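Putative NADPH:quinone oxidoreductase (PDB 3IUP) is a putative NADPH:quinone oxidoreductase that binds NADPH and probably passes reducing equivalents from it to quinone-type substrates. Local coordinates at residues 37-42 with 129-134; 230-235 with 255-260. All coordinates share one frame; numbering follows the deposited sequence. Where two conformers were deposited one is given.

Interaction 1: 37-42 with 129-134; sequences IRIEAS and QYRCIP
The carbonyl oxygen of Gln-129 takes two hydrogen bonds. Ile-39 N reaches Gln-129 O at 3.0 Å, coming in 36° above the carbonyl plane, Asn-374 ND2 supplies the second, and the CA-H of Arg-38 leans on the same oxygen. This is one end of an antiparallel pairing within the mixed sheet of the GroES-like domain, where strand 130-134 runs beside strand 34-43. Further along, Ile-37 and Arg-131 form a hydrogen-bonded pair: Ile-37 N sits 2.7 Å from Arg-131 O in an almost straight bond, and Arg-131 N returns to Ile-37 O at 2.9 Å.

Arg-38 and Tyr-130 make the neighbouring non-hydrogen-bonded pair. A chi1 of -175° swings Arg-38 CG away from its own backbone N and alongside the tyrosine ring, with Arg-38 CB 3.6 Å from Tyr-130 CE1, while the guanidinium plane stands 87° to the ring. One water joins the two ends, lying 3.0 Å from Arg-38 NH1 and 2.9 Å from Tyr-130 OH, in the plane of both flat groups.

The other side of the pairing is mainly aliphatic. In one of its two conformers, the Ile-39 side chain lies beside the aliphatic part of Arg-131, whose guanidinium turns off to Gly-124 O, and Ile-37 CD1 packs against Ile-133 CG1 at 3.9 Å.

Past the pairing, Glu-40 and Ala-41 form a classic beta bulge opposite Ala-99. The Glu-40 carboxylate helps to fix the rotation of the Arg-38 guanidinium in a side-on salt bridge: Arg-38 NE and NH2 both hydrogen-bond to Glu-40 OE2 at 2.8 Å, from the same face of the carboxylate.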
loop_
_atom_site.group_PDB
_atom_site.type_symbol
_atom_site.label_atom_id
_atom_site.label_comp_id
_atom_site.label_asym_id
_atom_site.label_seq_id
_atom_site.Cartn_x
_atom_site.Cartn_y
_atom_site.Cartn_z
ATOM N N ILE A 37 39.288 12.523 1.184
ATOM C CA ILE A 37 38.827 12.912 2.508
ATOM C C ILE A 37 39.374 11.982 3.567
ATOM O O ILE A 37 39.288 10.746 3.433
ATOM C CB ILE A 37 37.308 12.915 2.612
ATOM C CG1 ILE A 37 36.680 13.841 1.560
ATOM C CG2 ILE A 37 36.880 13.277 4.029
ATOM C CD1 ILE A 37 35.211 13.478 1.347
ATOM N N ARG A 38 39.948 12.553 4.624
ATOM C CA ARG A 38 40.292 11.773 5.816
ATOM C C ARG A 38 39.023 11.734 6.676
ATOM O O ARG A 38 38.644 12.745 7.248
ATOM C CB ARG A 38 41.435 12.435 6.610
ATOM C CG ARG A 38 41.906 11.586 7.818
ATOM C CD ARG A 38 43.032 12.206 8.607
ATOM N NE ARG A 38 42.566 13.430 9.222
ATOM C CZ ARG A 38 43.054 14.649 8.986
ATOM N NH1 ARG A 38 44.106 14.825 8.190
ATOM N NH2 ARG A 38 42.529 15.688 9.603
ATOM N N ILE A 39 38.385 10.565 6.775
ATOM C CA ILE A 39 37.072 10.481 7.426
ATOM C C ILE A 39 37.268 10.397 8.949
ATOM O O ILE A 39 38.027 9.573 9.439
ATOM C CB ILE A 39 36.250 9.299 6.897
ATOM C CG1 ILE A 39 36.036 9.442 5.382
ATOM C CG2 ILE A 39 34.893 9.236 7.631
ATOM C CD1 ILE A 39 35.515 8.186 4.698
ATOM N N GLU A 40 36.603 11.299 9.667
ATOM C CA GLU A 40 36.749 11.396 11.128
ATOM C C GLU A 40 35.457 11.090 11.886
ATOM O O GLU A 40 35.473 10.999 13.129
ATOM C CB GLU A 40 37.310 12.771 11.515
ATOM C CG GLU A 40 38.702 12.943 10.930
ATOM C CD GLU A 40 39.403 14.202 11.329
ATOM O OE1 GLU A 40 38.771 15.080 11.903
ATOM O OE2 GLU A 40 40.646 14.260 11.118
ATOM N N ALA A 41 34.342 10.931 11.165
ATOM C CA ALA A 41 33.042 10.720 11.817
ATOM C C ALA A 41 32.086 10.074 10.828
ATOM O O ALA A 41 31.814 10.634 9.768
ATOM C CB ALA A 41 32.443 12.007 12.355
ATOM N N SER A 42 31.555 8.915 11.177
ATOM C CA SER A 42 30.562 8.257 10.344
ATOM C C SER A 42 29.619 7.444 11.249
ATOM O O SER A 42 30.085 6.637 12.038
ATOM C CB SER A 42 31.269 7.358 9.338
ATOM O OG SER A 42 30.396 6.674 8.499
ATOM N N GLN A 129 39.417 4.815 6.478
ATOM C CA GLN A 129 40.236 5.941 6.899
ATOM C C GLN A 129 40.220 7.096 5.894
ATOM O O GLN A 129 40.186 8.276 6.302
ATOM C CB GLN A 129 41.667 5.494 7.127
ATOM C CG GLN A 129 41.859 4.624 8.339
ATOM C CD GLN A 129 43.326 4.314 8.602
ATOM O OE1 GLN A 129 43.778 3.208 8.379
ATOM N NE2 GLN A 129 44.076 5.319 9.092
ATOM N N TYR A 130 40.258 6.751 4.605
ATOM C CA TYR A 130 40.317 7.775 3.509
ATOM C C TYR A 130 39.364 7.389 2.448
ATOM O O TYR A 130 39.258 6.193 2.142
ATOM C CB TYR A 130 41.728 7.831 2.887
ATOM C CG TYR A 130 42.712 8.384 3.850
ATOM C CD1 TYR A 130 42.877 9.758 3.970
ATOM C CD2 TYR A 130 43.444 7.539 4.682
ATOM C CE1 TYR A 130 43.763 10.275 4.901
ATOM C CE2 TYR A 130 44.312 8.040 5.628
ATOM C CZ TYR A 130 44.469 9.403 5.732
ATOM O OH TYR A 130 45.327 9.939 6.661
ATOM N N ARG A 131 38.671 8.390 1.875
ATOM C CA ARG A 131 37.790 8.145 0.720
ATOM C C ARG A 131 38.066 9.170 -0.354
ATOM O O ARG A 131 38.167 10.365 -0.048
ATOM C CB ARG A 131 36.303 8.139 1.132
ATOM C CG ARG A 131 35.881 6.788 1.692
ATOM C CD ARG A 131 35.614 5.767 0.589
ATOM N NE ARG A 131 34.300 6.003 -0.001
ATOM C CZ ARG A 131 34.056 6.335 -1.268
ATOM N NH1 ARG A 131 35.049 6.445 -2.160
ATOM N NH2 ARG A 131 32.802 6.524 -1.659
ATOM N N CYS A 132 38.205 8.674 -1.575
ATOM C CA CYS A 132 38.405 9.469 -2.771
ATOM C C CYS A 132 37.079 9.568 -3.475
ATOM O O CYS A 132 36.522 8.551 -3.931
ATOM C CB CYS A 132 39.408 8.820 -3.685
ATOM S SG CYS A 132 39.766 9.835 -5.126
ATOM N N ILE A 133 36.503 10.753 -3.451
ATOM C CA ILE A 133 35.171 10.914 -3.993
ATOM C C ILE A 133 35.056 12.167 -4.816
ATOM O O ILE A 133 35.834 13.069 -4.639
ATOM C CB ILE A 133 34.102 10.886 -2.917
ATOM C CG1 ILE A 133 33.998 12.180 -2.172
ATOM C CG2 ILE A 133 34.333 9.741 -1.911
ATOM C CD1 ILE A 133 32.578 12.344 -1.679
ATOM N N PRO A 134 34.071 12.213 -5.716
ATOM C CA PRO A 134 33.907 13.432 -6.515
ATOM C C PRO A 134 33.606 14.654 -5.689
ATOM O O PRO A 134 32.800 14.609 -4.741
ATOM C CB PRO A 134 32.735 13.112 -7.430
ATOM C CG PRO A 134 32.751 11.628 -7.539
ATOM C CD PRO A 134 33.176 11.143 -6.179
HETATM O O HOH W 1 45.868 12.801 6.841
#

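Interaction 2: 230-235 with 255-260; sequences QDLTEA and GQILTC
Thr-233 and Cys-260 bring their heteroatoms together with similar torsions, each beside its own backbone N and anti to its carbonyl carbon: chi1 is -57° for Thr-233 and -66° for Cys-260. Thr-233 OG1 comes to 3.3 Å from Cys-260 SG and 3.4 Å from Cys-260 CB. The threonine hydroxyl also has a firm partner in its own helix, hydrogen-bonding to Met-229 O one turn back.

Leu-232 closes in on the cysteine from the position just before Thr-233. Its CG takes the place opposite the backbone N, carrying the branched end out toward helix 253-266. There Leu-232 CG lies 3.8 Å from Cys-260 CB, and Leu-232 CD2 is equally far from Cys-260 SG. The same methyl reaches a turn further back on the other helix, touching Ile-257 CG1 at 4.2 Å.

These helices belong to the Rossmann-type nucleotide-binding fold, whose six-stranded parallel sheet they flank. Helix 228-239 is part of the crossover from strand 220-222 back to strand 243-249, and helix 253-266 carries the chain on to strand 281-285. Their segment axes cross at 55°, with a closest approach of 9.5 Å, and the backbones come nearest at Thr-233 and Cys-260, whose CA atoms are 4.8 Å apart. Leu-232 and Ile-257 both rest on Ile-202 of strand 199-203, which makes this side of the contact buried and apolar. Met-229 and Leu-236, a turn before and a turn after Leu-232 and Thr-233, also press on Cys-260.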
loop_
_atom_site.group_PDB
_atom_site.type_symbol
_atom_site.label_atom_id
_atom_site.label_comp_id
_atom_site.label_asym_id
_atom_site.label_seq_id
_atom_site.Cartn_x
_atom_site.Cartn_y
_atom_site.Cartn_z
ATOM N N GLN A 230 -7.734 4.995 21.433
ATOM C CA GLN A 230 -8.416 6.224 21.740
ATOM C C GLN A 230 -7.525 7.465 21.697
ATOM O O GLN A 230 -7.925 8.503 21.171
ATOM C CB GLN A 230 -9.068 6.089 23.104
ATOM C CG GLN A 230 -9.721 7.324 23.677
ATOM C CD GLN A 230 -10.192 7.027 25.107
ATOM O OE1 GLN A 230 -10.712 5.932 25.372
ATOM N NE2 GLN A 230 -9.920 7.936 26.037
ATOM N N ASP A 231 -6.323 7.370 22.276
ATOM C CA ASP A 231 -5.386 8.504 22.315
ATOM C C ASP A 231 -5.011 8.905 20.859
ATOM O O ASP A 231 -4.976 10.075 20.508
ATOM C CB ASP A 231 -4.048 8.117 22.984
ATOM C CG ASP A 231 -4.169 7.557 24.409
ATOM O OD1 ASP A 231 -5.181 7.823 25.104
ATOM O OD2 ASP A 231 -3.175 6.846 24.823
ATOM N N LEU A 232 -4.737 7.894 20.035
ATOM C CA LEU A 232 -4.301 8.116 18.660
ATOM C C LEU A 232 -5.420 8.732 17.859
ATOM O O LEU A 232 -5.228 9.762 17.179
ATOM C CB LEU A 232 -3.780 6.800 18.027
ATOM C CG LEU A 232 -3.371 6.882 16.563
ATOM C CD1 LEU A 232 -2.392 8.094 16.380
ATOM C CD2 LEU A 232 -2.805 5.556 16.059
ATOM N N THR A 233 -6.623 8.210 18.040
ATOM C CA THR A 233 -7.782 8.752 17.340
ATOM C C THR A 233 -7.992 10.227 17.721
ATOM O O THR A 233 -8.199 11.090 16.863
ATOM C CB THR A 233 -9.050 7.913 17.563
ATOM O OG1 THR A 233 -8.837 6.553 17.171
ATOM C CG2 THR A 233 -10.253 8.509 16.781
ATOM N N GLU A 234 -7.886 10.546 19.015
ATOM C CA GLU A 234 -8.022 11.947 19.441
ATOM C C GLU A 234 -6.950 12.825 18.817
ATOM O O GLU A 234 -7.225 13.899 18.385
ATOM C CB GLU A 234 -7.887 12.107 20.962
ATOM C CG GLU A 234 -8.959 11.475 21.783
ATOM C CD GLU A 234 -8.642 11.547 23.316
ATOM O OE1 GLU A 234 -7.894 12.472 23.716
ATOM O OE2 GLU A 234 -9.131 10.679 24.097
ATOM N N ALA A 235 -5.705 12.362 18.846
ATOM C CA ALA A 235 -4.591 13.086 18.215
ATOM C C ALA A 235 -4.851 13.307 16.718
ATOM O O ALA A 235 -4.514 14.359 16.175
ATOM C CB ALA A 235 -3.256 12.332 18.447
ATOM N N GLY A 255 -1.642 -0.611 10.248
ATOM C CA GLY A 255 -3.071 -0.756 10.175
ATOM C C GLY A 255 -3.816 -0.033 11.286
ATOM O O GLY A 255 -4.898 0.536 11.079
ATOM N N GLN A 256 -3.226 -0.063 12.486
ATOM C CA GLN A 256 -3.776 0.720 13.579
ATOM C C GLN A 256 -3.915 2.187 13.215
ATOM O O GLN A 256 -4.949 2.781 13.493
ATOM C CB GLN A 256 -2.956 0.540 14.817
ATOM C CG GLN A 256 -3.205 -0.826 15.426
ATOM C CD GLN A 256 -2.235 -1.163 16.536
ATOM O OE1 GLN A 256 -1.122 -0.674 16.570
ATOM N NE2 GLN A 256 -2.636 -2.091 17.390
ATOM N N ILE A 257 -2.865 2.768 12.624
ATOM C CA ILE A 257 -2.890 4.162 12.212
ATOM C C ILE A 257 -4.010 4.409 11.195
ATOM O O ILE A 257 -4.802 5.368 11.315
ATOM C CB ILE A 257 -1.563 4.621 11.635
ATOM C CG1 ILE A 257 -0.471 4.583 12.704
ATOM C CG2 ILE A 257 -1.721 6.053 11.021
ATOM C CD1 ILE A 257 0.934 4.649 12.200
ATOM N N LEU A 258 -4.092 3.547 10.174
ATOM C CA LEU A 258 -5.159 3.685 9.175
ATOM C C LEU A 258 -6.530 3.618 9.844
ATOM O O LEU A 258 -7.446 4.401 9.506
ATOM C CB LEU A 258 -5.020 2.634 8.081
ATOM C CG LEU A 258 -3.826 2.848 7.151
ATOM C CD1 LEU A 258 -3.572 1.602 6.284
ATOM C CD2 LEU A 258 -4.068 4.145 6.294
ATOM N N THR A 259 -6.713 2.659 10.730
ATOM C CA THR A 259 -7.990 2.501 11.413
ATOM C C THR A 259 -8.361 3.790 12.170
ATOM O O THR A 259 -9.508 4.276 12.098
ATOM C CB THR A 259 -7.944 1.243 12.344
ATOM O OG1 THR A 259 -7.635 0.083 11.566
ATOM C CG2 THR A 259 -9.254 1.018 13.109
ATOM N N CYS A 260 -7.402 4.332 12.916
ATOM C CA CYS A 260 -7.671 5.543 13.706
ATOM C C CYS A 260 -7.869 6.753 12.825
ATOM O O CYS A 260 -8.697 7.608 13.119
ATOM C CB CYS A 260 -6.569 5.799 14.725
ATOM S SG CYS A 260 -6.490 4.534 15.982
#

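Interactions 1 and 2 follow one another along the chain and lie on opposite sides of its centre, with their own centres 44 Å apart and nearest atoms about 29 Å apart. Each belongs to a different part of the enzyme: interaction 1 joins strands of the GroES-like domain, whereas interaction 2 joins helices against the parallel sheet of the nucleotide-binding fold. In interaction 2 the side chain of Gln-256 is about 11 Å from a bound NADPH, so this residue does not itself touch the cofactor. In relatives of this family the cofactor lies in the cleft between two such domains.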